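Local structure of carboxylase (Deinococcus radiodurans, 5H80) at residues 114-122 with 131-140; 387-395 with 406-414. The protein probably carries out the ATP-dependent carboxylation of biotin, as the biotin carboxylase domain of a single-chain bacterial carboxylase. All blocks are in the same frame, centred on the assembly; numbering follows the deposited sequence.

The two contacts sit in different parts of the biotin carboxylase domain and do not touch: their centres are about 33 Å apart and their nearest atoms about 17 Å. Interaction 1 (114-122 with 131-140) belongs to the N-terminal region and packs two antiparallel helices against each other, with Phe131, at the end of edge strand 130-131, against the first of them. Interaction 2 (387-395 with 406-414) joins the loop leading into strand 393-395, and that strand, to the loop after strand 402-406; its centre lies about 23 Å from the centre of the chain, and there the second subunit comes close. The chain completes interaction 1 before interaction 2 begins.

Interaction 1 of 2, residues 114-122 with 131-140; sequences LSENADFAR and FVGPDPDTLD
Ala121 sets its CB squarely over one face of the Phe131 ring, a CH-pi contact 3.7 Å from CB to the ring centroid and 9° off the normal. Phe131 CG lies anti to the backbone N (chi1 -170°), which turns the ring against Ala121 of helix 118-126. Ser115 O meets the ring's edge in plane at CZ, and Phe120 CD2 approaches CE1 at 3.9 Å. The same Ala121 methyl touches Leu139 CD1 at 3.7 Å, while Ala118 CB rests on Leu139 CB. The helical segments 118-122 and 136-140 run antiparallel, their axes 8.8 Å apart, next to edge strand 130-131 of the parallel sheet in the biotin carboxylase N-terminal domain. Towards solvent, Arg122 slides its CG past Pro136 CB (3.6 Å), bends at chi3 and meets Asp140 end-on: NH1 and NH2 both donate to OD2, at 3.0 and 3.2 Å, with that oxygen in the guanidinium plane. A weak bond from NH2 to Asp119 OD1 extends the salt-bridge network. With a leucine for Arg122, Asp140 and Asp119 would have no guanidinium between them, and apolar packing alone would probably hold the helices at this end. Asn117 OD1 caps its helix through Phe120 N.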
ATOM      1  N   LEU A 114      24.363   5.661  14.639  1.00 34.04           N
ATOM      2  CA  LEU A 114      24.458   6.077  16.059  1.00 37.13           C
ATOM      3  C   LEU A 114      23.182   5.790  16.825  1.00 28.67           C
ATOM      4  O   LEU A 114      22.993   6.242  17.948  1.00 27.65           O
ATOM      5  CB  LEU A 114      24.795   7.585  16.076  1.00 38.52           C
ATOM      6  CG  LEU A 114      26.133   7.961  15.434  1.00 39.36           C
ATOM      7  CD1 LEU A 114      26.375   9.458  15.464  1.00 44.73           C
ATOM      8  CD2 LEU A 114      27.320   7.214  16.037  1.00 37.44           C
ATOM      9  N   SER A 115      22.268   4.967  16.245  1.00 29.00           N
ATOM     10  CA  SER A 115      21.038   4.659  16.970  1.00 29.10           C
ATOM     11  C   SER A 115      21.124   3.910  18.294  1.00 29.75           C
ATOM     12  O   SER A 115      20.174   3.936  19.028  1.00 27.98           O
ATOM     13  CB  SER A 115      20.022   3.902  16.113  1.00 28.74           C
ATOM     14  OG  SER A 115      20.584   2.737  15.543  1.00 30.54           O
ATOM     15  N   GLU A 116      22.242   3.241  18.590  1.00 24.29           N
ATOM     16  CA  GLU A 116      22.370   2.547  19.801  1.00 30.47           C
ATOM     17  C   GLU A 116      23.434   3.142  20.654  1.00 33.56           C
ATOM     18  O   GLU A 116      23.673   2.633  21.694  1.00 33.78           O
ATOM     19  CB  GLU A 116      22.722   1.074  19.465  1.00 29.89           C
ATOM     20  CG  GLU A 116      21.556   0.372  18.752  1.00 35.12           C
ATOM     21  CD  GLU A 116      21.760  -1.138  18.658  1.00 46.74           C
ATOM     22  OE1 GLU A 116      22.789  -1.697  19.178  1.00 45.61           O
ATOM     23  OE2 GLU A 116      20.866  -1.794  18.082  1.00 44.00           O
ATOM     24  N   ASN A 117      23.955   4.303  20.228  1.00 33.79           N
ATOM     25  CA  ASN A 117      25.043   4.984  20.951  1.00 35.67           C
ATOM     26  C   ASN A 117      24.558   5.919  22.067  1.00 33.62           C
ATOM     27  O   ASN A 117      24.083   7.065  21.833  1.00 33.11           O
ATOM     28  CB  ASN A 117      25.858   5.698  19.964  1.00 31.44           C
ATOM     29  CG  ASN A 117      27.172   6.141  20.510  1.00 37.42           C
ATOM     30  OD1 ASN A 117      27.233   6.929  21.419  1.00 33.31           O
ATOM     31  ND2 ASN A 117      28.233   5.528  20.015  1.00 40.13           N
ATOM     32  N   ALA A 118      24.682   5.457  23.295  1.00 32.90           N
ATOM     33  CA  ALA A 118      24.158   6.177  24.420  1.00 31.96           C
ATOM     34  C   ALA A 118      24.856   7.585  24.660  1.00 29.07           C
ATOM     35  O   ALA A 118      24.269   8.566  25.138  1.00 31.55           O
ATOM     36  CB  ALA A 118      24.271   5.333  25.645  1.00 33.88           C
ATOM     37  N   ASP A 119      26.153   7.627  24.429  1.00 30.56           N
ATOM     38  CA  ASP A 119      26.881   8.899  24.577  1.00 31.42           C
ATOM     39  C   ASP A 119      26.335   9.966  23.624  1.00 27.24           C
ATOM     40  O   ASP A 119      26.208  11.143  23.976  1.00 29.60           O
ATOM     41  CB  ASP A 119      28.338   8.716  24.170  1.00 39.22           C
ATOM     42  CG  ASP A 119      29.215   8.202  25.286  1.00 40.37           C
ATOM     43  OD1 ASP A 119      28.776   8.170  26.437  1.00 41.39           O
ATOM     44  OD2 ASP A 119      30.371   7.864  24.950  1.00 47.11           O
ATOM     45  N   PHE A 120      25.996   9.491  22.417  1.00 26.81           N
ATOM     46  CA  PHE A 120      25.516  10.378  21.389  1.00 29.30           C
ATOM     47  C   PHE A 120      24.154  10.899  21.844  1.00 26.48           C
ATOM     48  O   PHE A 120      23.967  12.120  21.845  1.00 26.52           O
ATOM     49  CB  PHE A 120      25.551   9.761  19.994  1.00 26.89           C
ATOM     50  CG  PHE A 120      24.909  10.638  18.941  1.00 30.83           C
ATOM     51  CD1 PHE A 120      25.479  11.855  18.559  1.00 30.03           C
ATOM     52  CD2 PHE A 120      23.668  10.278  18.397  1.00 35.15           C
ATOM     53  CE1 PHE A 120      24.864  12.662  17.630  1.00 34.02           C
ATOM     54  CE2 PHE A 120      23.039  11.097  17.459  1.00 33.45           C
ATOM     55  CZ  PHE A 120      23.629  12.279  17.078  1.00 31.70           C
ATOM     56  N   ALA A 121      23.267  10.014  22.300  1.00 27.82           N
ATOM     57  CA  ALA A 121      21.996  10.422  22.871  1.00 25.03           C
ATOM     58  C   ALA A 121      22.137  11.479  23.990  1.00 27.38           C
ATOM     59  O   ALA A 121      21.477  12.449  23.979  1.00 29.18           O
ATOM     60  CB  ALA A 121      21.181   9.236  23.336  1.00 26.62           C
ATOM     61  N   ARG A 122      23.048  11.238  24.924  1.00 27.74           N
ATOM     62  CA  ARG A 122      23.418  12.158  26.000  1.00 31.77           C
ATOM     63  C   ARG A 122      23.832  13.486  25.467  1.00 29.29           C
ATOM     64  O   ARG A 122      23.311  14.499  25.949  1.00 30.19           O
ATOM     65  CB  ARG A 122      24.434  11.498  26.924  1.00 27.65           C
ATOM     66  CG  ARG A 122      23.839  10.487  27.896  1.00 31.99           C
ATOM     67  CD  ARG A 122      24.850  10.103  29.008  1.00 34.22           C
ATOM     68  NE  ARG A 122      25.708   9.036  28.498  1.00 44.61           N
ATOM     69  CZ  ARG A 122      25.476   7.732  28.693  1.00 40.48           C
ATOM     70  NH1 ARG A 122      24.494   7.305  29.495  1.00 39.80           N
ATOM     71  NH2 ARG A 122      26.270   6.856  28.141  1.00 42.71           N
ATOM     72  N   PHE A 131      16.631  13.294  21.240  1.00 23.35           N
ATOM     73  CA  PHE A 131      16.935  12.042  20.586  1.00 28.63           C
ATOM     74  C   PHE A 131      15.681  11.181  20.453  1.00 23.77           C
ATOM     75  O   PHE A 131      14.988  10.881  21.478  1.00 26.39           O
ATOM     76  CB  PHE A 131      17.940  11.298  21.508  1.00 26.82           C
ATOM     77  CG  PHE A 131      18.543  10.087  20.897  1.00 22.69           C
ATOM     78  CD1 PHE A 131      19.586  10.122  19.966  1.00 24.06           C
ATOM     79  CD2 PHE A 131      17.982   8.838  21.202  1.00 23.75           C
ATOM     80  CE1 PHE A 131      20.141   8.990  19.419  1.00 26.54           C
ATOM     81  CE2 PHE A 131      18.540   7.704  20.696  1.00 22.64           C
ATOM     82  CZ  PHE A 131      19.636   7.738  19.817  1.00 24.84           C
ATOM     83  N   VAL A 132      15.437  10.759  19.195  1.00 20.60           N
ATOM     84  CA  VAL A 132      14.267   9.911  18.872  1.00 21.16           C
ATOM     85  C   VAL A 132      14.608   8.463  19.213  1.00 22.77           C
ATOM     86  O   VAL A 132      15.092   7.771  18.343  1.00 26.58           O
ATOM     87  CB  VAL A 132      13.727  10.069  17.506  1.00 25.64           C
ATOM     88  CG1 VAL A 132      12.454   9.191  17.338  1.00 25.41           C
ATOM     89  CG2 VAL A 132      13.538  11.513  17.031  1.00 26.71           C
ATOM     90  N   GLY A 133      14.369   8.096  20.489  1.00 26.64           N
ATOM     91  CA  GLY A 133      14.760   6.821  21.074  1.00 26.82           C
ATOM     92  C   GLY A 133      14.560   6.823  22.608  1.00 26.15           C
ATOM     93  O   GLY A 133      14.252   7.892  23.162  1.00 26.31           O
ATOM     94  N   PRO A 134      14.732   5.660  23.271  1.00 26.49           N
ATOM     95  CA  PRO A 134      14.621   5.545  24.725  1.00 28.60           C
ATOM     96  C   PRO A 134      15.783   6.322  25.352  1.00 24.62           C
ATOM     97  O   PRO A 134      16.671   6.845  24.585  1.00 23.26           O
ATOM     98  CB  PRO A 134      14.667   4.059  24.983  1.00 24.50           C
ATOM     99  CG  PRO A 134      15.443   3.542  23.916  1.00 27.22           C
ATOM    100  CD  PRO A 134      15.171   4.390  22.691  1.00 29.35           C
ATOM    101  N   ASP A 135      15.688   6.397  26.707  1.00 29.07           N
ATOM    102  CA  ASP A 135      16.673   7.167  27.516  1.00 29.70           C
ATOM    103  C   ASP A 135      18.019   6.510  27.380  1.00 31.62           C
ATOM    104  O   ASP A 135      18.081   5.320  27.181  1.00 27.04           O
ATOM    105  CB  ASP A 135      16.238   7.501  28.956  1.00 36.20           C
ATOM    106  CG  ASP A 135      16.106   6.346  29.814  1.00 34.80           C
ATOM    107  OD1 ASP A 135      16.768   5.294  29.594  1.00 56.17           O
ATOM    108  OD2 ASP A 135      15.354   6.501  30.813  1.00 52.91           O
ATOM    109  N   PRO A 136      19.113   7.294  27.368  1.00 30.40           N
ATOM    110  CA  PRO A 136      20.453   6.750  27.325  1.00 29.21           C
ATOM    111  C   PRO A 136      20.829   5.582  28.273  1.00 29.45           C
ATOM    112  O   PRO A 136      21.503   4.671  27.808  1.00 27.79           O
ATOM    113  CB  PRO A 136      21.334   7.986  27.604  1.00 31.09           C
ATOM    114  CG  PRO A 136      20.505   9.148  27.124  1.00 32.84           C
ATOM    115  CD  PRO A 136      19.130   8.781  27.519  1.00 30.46           C
ATOM    116  N   ASP A 137      20.341   5.597  29.509  1.00 33.52           N
ATOM    117  CA  ASP A 137      20.538   4.508  30.492  1.00 36.74           C
ATOM    118  C   ASP A 137      19.957   3.179  29.964  1.00 38.04           C
ATOM    119  O   ASP A 137      20.493   2.110  30.167  1.00 32.93           O
ATOM    120  CB  ASP A 137      19.858   4.846  31.799  1.00 37.94           C
ATOM    121  CG  ASP A 137      20.605   5.858  32.603  1.00 48.07           C
ATOM    122  OD1 ASP A 137      21.810   6.091  32.384  1.00 46.36           O
ATOM    123  OD2 ASP A 137      19.961   6.447  33.459  1.00 53.57           O
ATOM    124  N   THR A 138      18.841   3.290  29.255  1.00 30.20           N
ATOM    125  CA  THR A 138      18.228   2.113  28.592  1.00 31.56           C
ATOM    126  C   THR A 138      19.060   1.680  27.410  1.00 30.01           C
ATOM    127  O   THR A 138      19.158   0.491  27.155  1.00 27.41           O
ATOM    128  CB  THR A 138      16.794   2.475  28.152  1.00 29.44           C
ATOM    129  OG1 THR A 138      15.989   2.740  29.272  1.00 35.24           O
ATOM    130  CG2 THR A 138      16.138   1.245  27.361  1.00 32.56           C
ATOM    131  N   LEU A 139      19.623   2.630  26.602  1.00 27.54           N
ATOM    132  CA  LEU A 139      20.542   2.329  25.518  1.00 29.57           C
ATOM    133  C   LEU A 139      21.791   1.548  26.063  1.00 26.72           C
ATOM    134  O   LEU A 139      22.338   0.580  25.452  1.00 29.95           O
ATOM    135  CB  LEU A 139      21.004   3.606  24.759  1.00 29.63           C
ATOM    136  CG  LEU A 139      19.931   4.494  24.025  1.00 30.24           C
ATOM    137  CD1 LEU A 139      20.556   5.612  23.228  1.00 33.76           C
ATOM    138  CD2 LEU A 139      19.118   3.633  23.067  1.00 26.78           C
ATOM    139  N   ASP A 140      22.245   2.023  27.209  1.00 31.04           N
ATOM    140  CA  ASP A 140      23.462   1.402  27.832  1.00 34.78           C
ATOM    141  C   ASP A 140      23.164  -0.006  28.251  1.00 30.21           C
ATOM    142  O   ASP A 140      23.945  -0.935  28.005  1.00 35.00           O
ATOM    143  CB  ASP A 140      23.961   2.176  29.060  1.00 39.04           C
ATOM    144  CG  ASP A 140      24.916   3.320  28.695  1.00 36.07           C
ATOM    145  OD1 ASP A 140      25.653   3.218  27.669  1.00 37.74           O
ATOM    146  OD2 ASP A 140      24.894   4.311  29.451  1.00 44.20           O
TER
HETATM  147  O   HOH W   1      22.174   0.249  23.005  1.00 34.96           O

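Interaction 2 of 2, residues 387-395 with 406-414; sequences GGGQVQTFT and TFVTTGLTP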
ATOM      1  N   GLY A 387      30.207  -6.190  -6.318  1.00 59.62           N
ATOM      2  CA  GLY A 387      30.070  -5.623  -7.670  1.00 66.20           C
ATOM      3  C   GLY A 387      29.980  -4.107  -7.709  1.00 66.02           C
ATOM      4  O   GLY A 387      30.204  -3.443  -6.692  1.00 73.06           O
ATOM      5  N   GLY A 388      29.649  -3.570  -8.888  1.00 55.60           N
ATOM      6  CA  GLY A 388      29.472  -2.144  -9.090  1.00 57.32           C
ATOM      7  C   GLY A 388      28.580  -1.848 -10.284  1.00 50.80           C
ATOM      8  O   GLY A 388      27.909  -2.749 -10.830  1.00 49.47           O
ATOM      9  N   GLY A 389      28.561  -0.570 -10.667  1.00 40.26           N
ATOM     10  CA  GLY A 389      27.787  -0.136 -11.779  1.00 40.99           C
ATOM     11  C   GLY A 389      26.906   0.983 -11.390  1.00 44.84           C
ATOM     12  O   GLY A 389      26.739   1.279 -10.201  1.00 50.21           O
ATOM     13  N   GLN A 390      26.359   1.618 -12.404  1.00 48.00           N
ATOM     14  CA  GLN A 390      25.412   2.721 -12.233  1.00 49.40           C
ATOM     15  C   GLN A 390      24.073   2.129 -12.605  1.00 47.22           C
ATOM     16  O   GLN A 390      23.983   1.355 -13.548  1.00 40.71           O
ATOM     17  CB  GLN A 390      25.779   3.854 -13.177  1.00 47.25           C
ATOM     18  CG  GLN A 390      24.701   4.906 -13.418  1.00 48.21           C
ATOM     19  CD  GLN A 390      25.294   5.978 -14.261  1.00 51.27           C
ATOM     20  OE1 GLN A 390      25.915   5.654 -15.279  1.00 46.88           O
ATOM     21  NE2 GLN A 390      25.205   7.221 -13.825  1.00 44.00           N
ATOM     22  N   VAL A 391      23.051   2.472 -11.822  1.00 41.72           N
ATOM     23  CA  VAL A 391      21.728   2.010 -12.058  1.00 36.49           C
ATOM     24  C   VAL A 391      21.080   2.624 -13.274  1.00 36.32           C
ATOM     25  O   VAL A 391      20.883   3.840 -13.355  1.00 37.52           O
ATOM     26  CB  VAL A 391      20.882   2.215 -10.786  1.00 39.84           C
ATOM     27  CG1 VAL A 391      19.413   2.049 -11.102  1.00 40.46           C
ATOM     28  CG2 VAL A 391      21.418   1.239  -9.729  1.00 33.40           C
ATOM     29  N   GLN A 392      20.774   1.767 -14.263  1.00 38.10           N
ATOM     30  CA  GLN A 392      20.270   2.242 -15.556  1.00 39.35           C
ATOM     31  C   GLN A 392      18.797   2.198 -15.794  1.00 40.96           C
ATOM     32  O   GLN A 392      18.251   3.068 -16.496  1.00 37.31           O
ATOM     33  CB  GLN A 392      21.012   1.510 -16.730  1.00 48.57           C
ATOM     34  CG  GLN A 392      22.396   2.112 -16.932  1.00 57.78           C
ATOM     35  CD  GLN A 392      23.451   1.170 -17.456  1.00 67.13           C
ATOM     36  OE1 GLN A 392      23.181   0.034 -17.855  1.00 71.38           O
ATOM     37  NE2 GLN A 392      24.686   1.646 -17.445  1.00 73.70           N
ATOM     38  N   THR A 393      18.170   1.187 -15.223  1.00 39.71           N
ATOM     39  CA  THR A 393      16.762   0.991 -15.263  1.00 45.35           C
ATOM     40  C   THR A 393      16.433   0.541 -13.830  1.00 35.43           C
ATOM     41  O   THR A 393      17.163  -0.270 -13.211  1.00 29.29           O
ATOM     42  CB  THR A 393      16.357  -0.097 -16.278  1.00 48.56           C
ATOM     43  OG1 THR A 393      16.904   0.251 -17.551  1.00 48.48           O
ATOM     44  CG2 THR A 393      14.864  -0.207 -16.403  1.00 46.38           C
ATOM     45  N   PHE A 394      15.400   1.155 -13.329  1.00 35.49           N
ATOM     46  CA  PHE A 394      14.943   0.883 -11.959  1.00 34.60           C
ATOM     47  C   PHE A 394      13.466   1.216 -11.853  1.00 32.70           C
ATOM     48  O   PHE A 394      13.106   2.359 -11.796  1.00 31.66           O
ATOM     49  CB  PHE A 394      15.782   1.725 -10.963  1.00 36.25           C
ATOM     50  CG  PHE A 394      15.661   1.257  -9.541  1.00 31.27           C
ATOM     51  CD1 PHE A 394      16.401   0.165  -9.064  1.00 39.18           C
ATOM     52  CD2 PHE A 394      14.769   1.890  -8.668  1.00 33.69           C
ATOM     53  CE1 PHE A 394      16.303  -0.244  -7.742  1.00 39.61           C
ATOM     54  CE2 PHE A 394      14.635   1.454  -7.330  1.00 30.03           C
ATOM     55  CZ  PHE A 394      15.432   0.400  -6.877  1.00 33.24           C
ATOM     56  N   THR A 395      12.599   0.194 -11.841  1.00 34.04           N
ATOM     57  CA  THR A 395      11.146   0.376 -11.925  1.00 35.49           C
ATOM     58  C   THR A 395      10.599  -0.691 -10.962  1.00 30.32           C
ATOM     59  O   THR A 395      10.435  -1.843 -11.323  1.00 27.56           O
ATOM     60  CB  THR A 395      10.600   0.189 -13.326  1.00 43.78           C
ATOM     61  OG1 THR A 395      11.361   1.040 -14.210  1.00 41.71           O
ATOM     62  CG2 THR A 395       9.156   0.570 -13.376  1.00 45.89           C
ATOM     63  N   THR A 406      12.501   2.643  -0.789  1.00 21.85           N
ATOM     64  CA  THR A 406      13.827   2.764  -1.432  1.00 23.91           C
ATOM     65  C   THR A 406      14.300   4.263  -1.301  1.00 21.67           C
ATOM     66  O   THR A 406      13.605   5.151  -0.879  1.00 23.23           O
ATOM     67  CB  THR A 406      13.786   2.235  -2.888  1.00 22.77           C
ATOM     68  OG1 THR A 406      15.097   2.133  -3.544  1.00 25.42           O
ATOM     69  CG2 THR A 406      12.841   3.069  -3.739  1.00 24.25           C
ATOM     70  N   PHE A 407      15.549   4.418  -1.768  1.00 23.99           N
ATOM     71  CA  PHE A 407      16.285   5.635  -1.967  1.00 21.13           C
ATOM     72  C   PHE A 407      16.850   5.796  -3.418  1.00 23.32           C
ATOM     73  O   PHE A 407      17.358   6.854  -3.784  1.00 27.57           O
ATOM     74  CB  PHE A 407      17.421   5.713  -0.929  1.00 24.23           C
ATOM     75  CG  PHE A 407      18.469   4.787  -1.239  1.00 22.43           C
ATOM     76  CD1 PHE A 407      19.715   5.244  -1.819  1.00 26.91           C
ATOM     77  CD2 PHE A 407      18.359   3.458  -0.946  1.00 25.61           C
ATOM     78  CE1 PHE A 407      20.703   4.317  -2.132  1.00 29.51           C
ATOM     79  CE2 PHE A 407      19.361   2.576  -1.202  1.00 26.74           C
ATOM     80  CZ  PHE A 407      20.521   2.967  -1.818  1.00 25.77           C
ATOM     81  N   VAL A 408      16.695   4.764  -4.217  1.00 22.90           N
ATOM     82  CA  VAL A 408      17.363   4.511  -5.564  1.00 24.04           C
ATOM     83  C   VAL A 408      16.498   5.208  -6.619  1.00 29.71           C
ATOM     84  O   VAL A 408      15.255   5.155  -6.613  1.00 31.42           O
ATOM     85  CB  VAL A 408      17.682   3.042  -5.861  1.00 26.88           C
ATOM     86  CG1 VAL A 408      18.346   2.901  -7.229  1.00 28.52           C
ATOM     87  CG2 VAL A 408      18.597   2.466  -4.784  1.00 27.01           C
ATOM     88  N   THR A 409      17.137   6.011  -7.481  1.00 32.11           N
ATOM     89  CA  THR A 409      16.466   6.406  -8.731  1.00 36.26           C
ATOM     90  C   THR A 409      17.422   6.155  -9.899  1.00 35.31           C
ATOM     91  O   THR A 409      18.625   5.830  -9.702  1.00 27.60           O
ATOM     92  CB  THR A 409      16.016   7.863  -8.781  1.00 35.30           C
ATOM     93  OG1 THR A 409      17.142   8.708  -8.509  1.00 47.35           O
ATOM     94  CG2 THR A 409      14.888   8.143  -7.777  1.00 43.85           C
ATOM     95  N   THR A 410      16.894   6.336 -11.115  1.00 36.71           N
ATOM     96  CA  THR A 410      17.695   6.073 -12.319  1.00 45.31           C
ATOM     97  C   THR A 410      18.945   6.964 -12.359  1.00 37.41           C
ATOM     98  O   THR A 410      18.882   8.182 -12.075  1.00 39.82           O
ATOM     99  CB  THR A 410      16.808   6.196 -13.568  1.00 51.24           C
ATOM    100  OG1 THR A 410      15.723   5.276 -13.430  1.00 49.20           O
ATOM    101  CG2 THR A 410      17.572   5.848 -14.815  1.00 49.79           C
ATOM    102  N   GLY A 411      20.074   6.322 -12.639  1.00 36.81           N
ATOM    103  CA  GLY A 411      21.344   6.978 -12.807  1.00 39.80           C
ATOM    104  C   GLY A 411      22.129   7.066 -11.547  1.00 39.14           C
ATOM    105  O   GLY A 411      23.160   7.720 -11.540  1.00 34.05           O
ATOM    106  N   LEU A 412      21.610   6.503 -10.436  1.00 34.26           N
ATOM    107  CA  LEU A 412      22.396   6.427  -9.211  1.00 29.18           C
ATOM    108  C   LEU A 412      23.524   5.440  -9.388  1.00 27.96           C
ATOM    109  O   LEU A 412      23.322   4.337  -9.997  1.00 34.37           O
ATOM    110  CB  LEU A 412      21.467   6.094  -7.962  1.00 27.09           C
ATOM    111  CG  LEU A 412      22.272   6.047  -6.669  1.00 29.81           C
ATOM    112  CD1 LEU A 412      22.552   7.516  -6.333  1.00 27.54           C
ATOM    113  CD2 LEU A 412      21.615   5.207  -5.547  1.00 34.52           C
ATOM    114  N   THR A 413      24.713   5.738  -8.861  1.00 31.86           N
ATOM    115  CA  THR A 413      25.817   4.756  -8.740  1.00 31.40           C
ATOM    116  C   THR A 413      25.933   4.514  -7.279  1.00 36.14           C
ATOM    117  O   THR A 413      26.419   5.353  -6.599  1.00 33.54           O
ATOM    118  CB  THR A 413      27.238   5.276  -9.225  1.00 35.69           C
ATOM    119  OG1 THR A 413      27.198   5.502 -10.588  1.00 36.72           O
ATOM    120  CG2 THR A 413      28.357   4.246  -9.039  1.00 37.75           C
ATOM    121  N   PRO A 414      25.484   3.339  -6.752  1.00 37.59           N
ATOM    122  CA  PRO A 414      25.713   3.081  -5.331  1.00 35.24           C
ATOM    123  C   PRO A 414      27.171   3.020  -4.850  1.00 39.55           C
ATOM    124  O   PRO A 414      28.040   2.592  -5.582  1.00 45.73           O
ATOM    125  CB  PRO A 414      25.031   1.737  -5.126  1.00 33.93           C
ATOM    126  CG  PRO A 414      23.985   1.683  -6.180  1.00 32.90           C
ATOM    127  CD  PRO A 414      24.748   2.224  -7.357  1.00 37.35           C
TER
HETATM  128  O   HOH W   2      28.068   1.079  -7.591  1.00 41.72           O
HETATM  129  O   HOH W   3      14.001   4.932 -10.598  1.00 51.97           O
HETATM  130  O   HOH W   4      14.271   3.012 -15.020  1.00 60.95           O
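Val391 is held through both its backbone N and its backbone O: the N donates to Leu412 O at 2.6 Å, nearly in line with that carbonyl, and the O accepts from Gly411 N at 2.7 Å. The Gln390 side chain adds a third bond, NE2 to Gly411 O at 3.1 Å. The acceptor lies close to the amide plane of Gln390, whereas NE2 stands above the Gly411 carbonyl plane, 42° out of it. Gln390 reaches there because CG is anti to the backbone N (chi1 164°) and the chain stays extended beyond it; on the way its CB passes Thr413 OG1. Two waters add bridges, one between Gly389 O and Pro414 O, the other between Phe394 N and Thr410 OG1. Thr410 also lays CG2 against Gln392 O at 3.3 Å.

Further along the two segments, Val408 points CG1 at the centre of one face of the Phe394 ring, a CH-pi contact 3.6 Å from CG1 to the centroid. Val391 CG1 meets Val408 CG1 at 4.1 Å, and Phe448 packs edge-to-face with Phe394. Close by, Thr395 packs on Phe394 of the second subunit. The Thr409 to Leu412 segment is a type II beta turn with Gly411 at positive phi, and it ties the loop after strand 402-406 to the approach to strand 393-395, in the biotin carboxylase C-terminal domain.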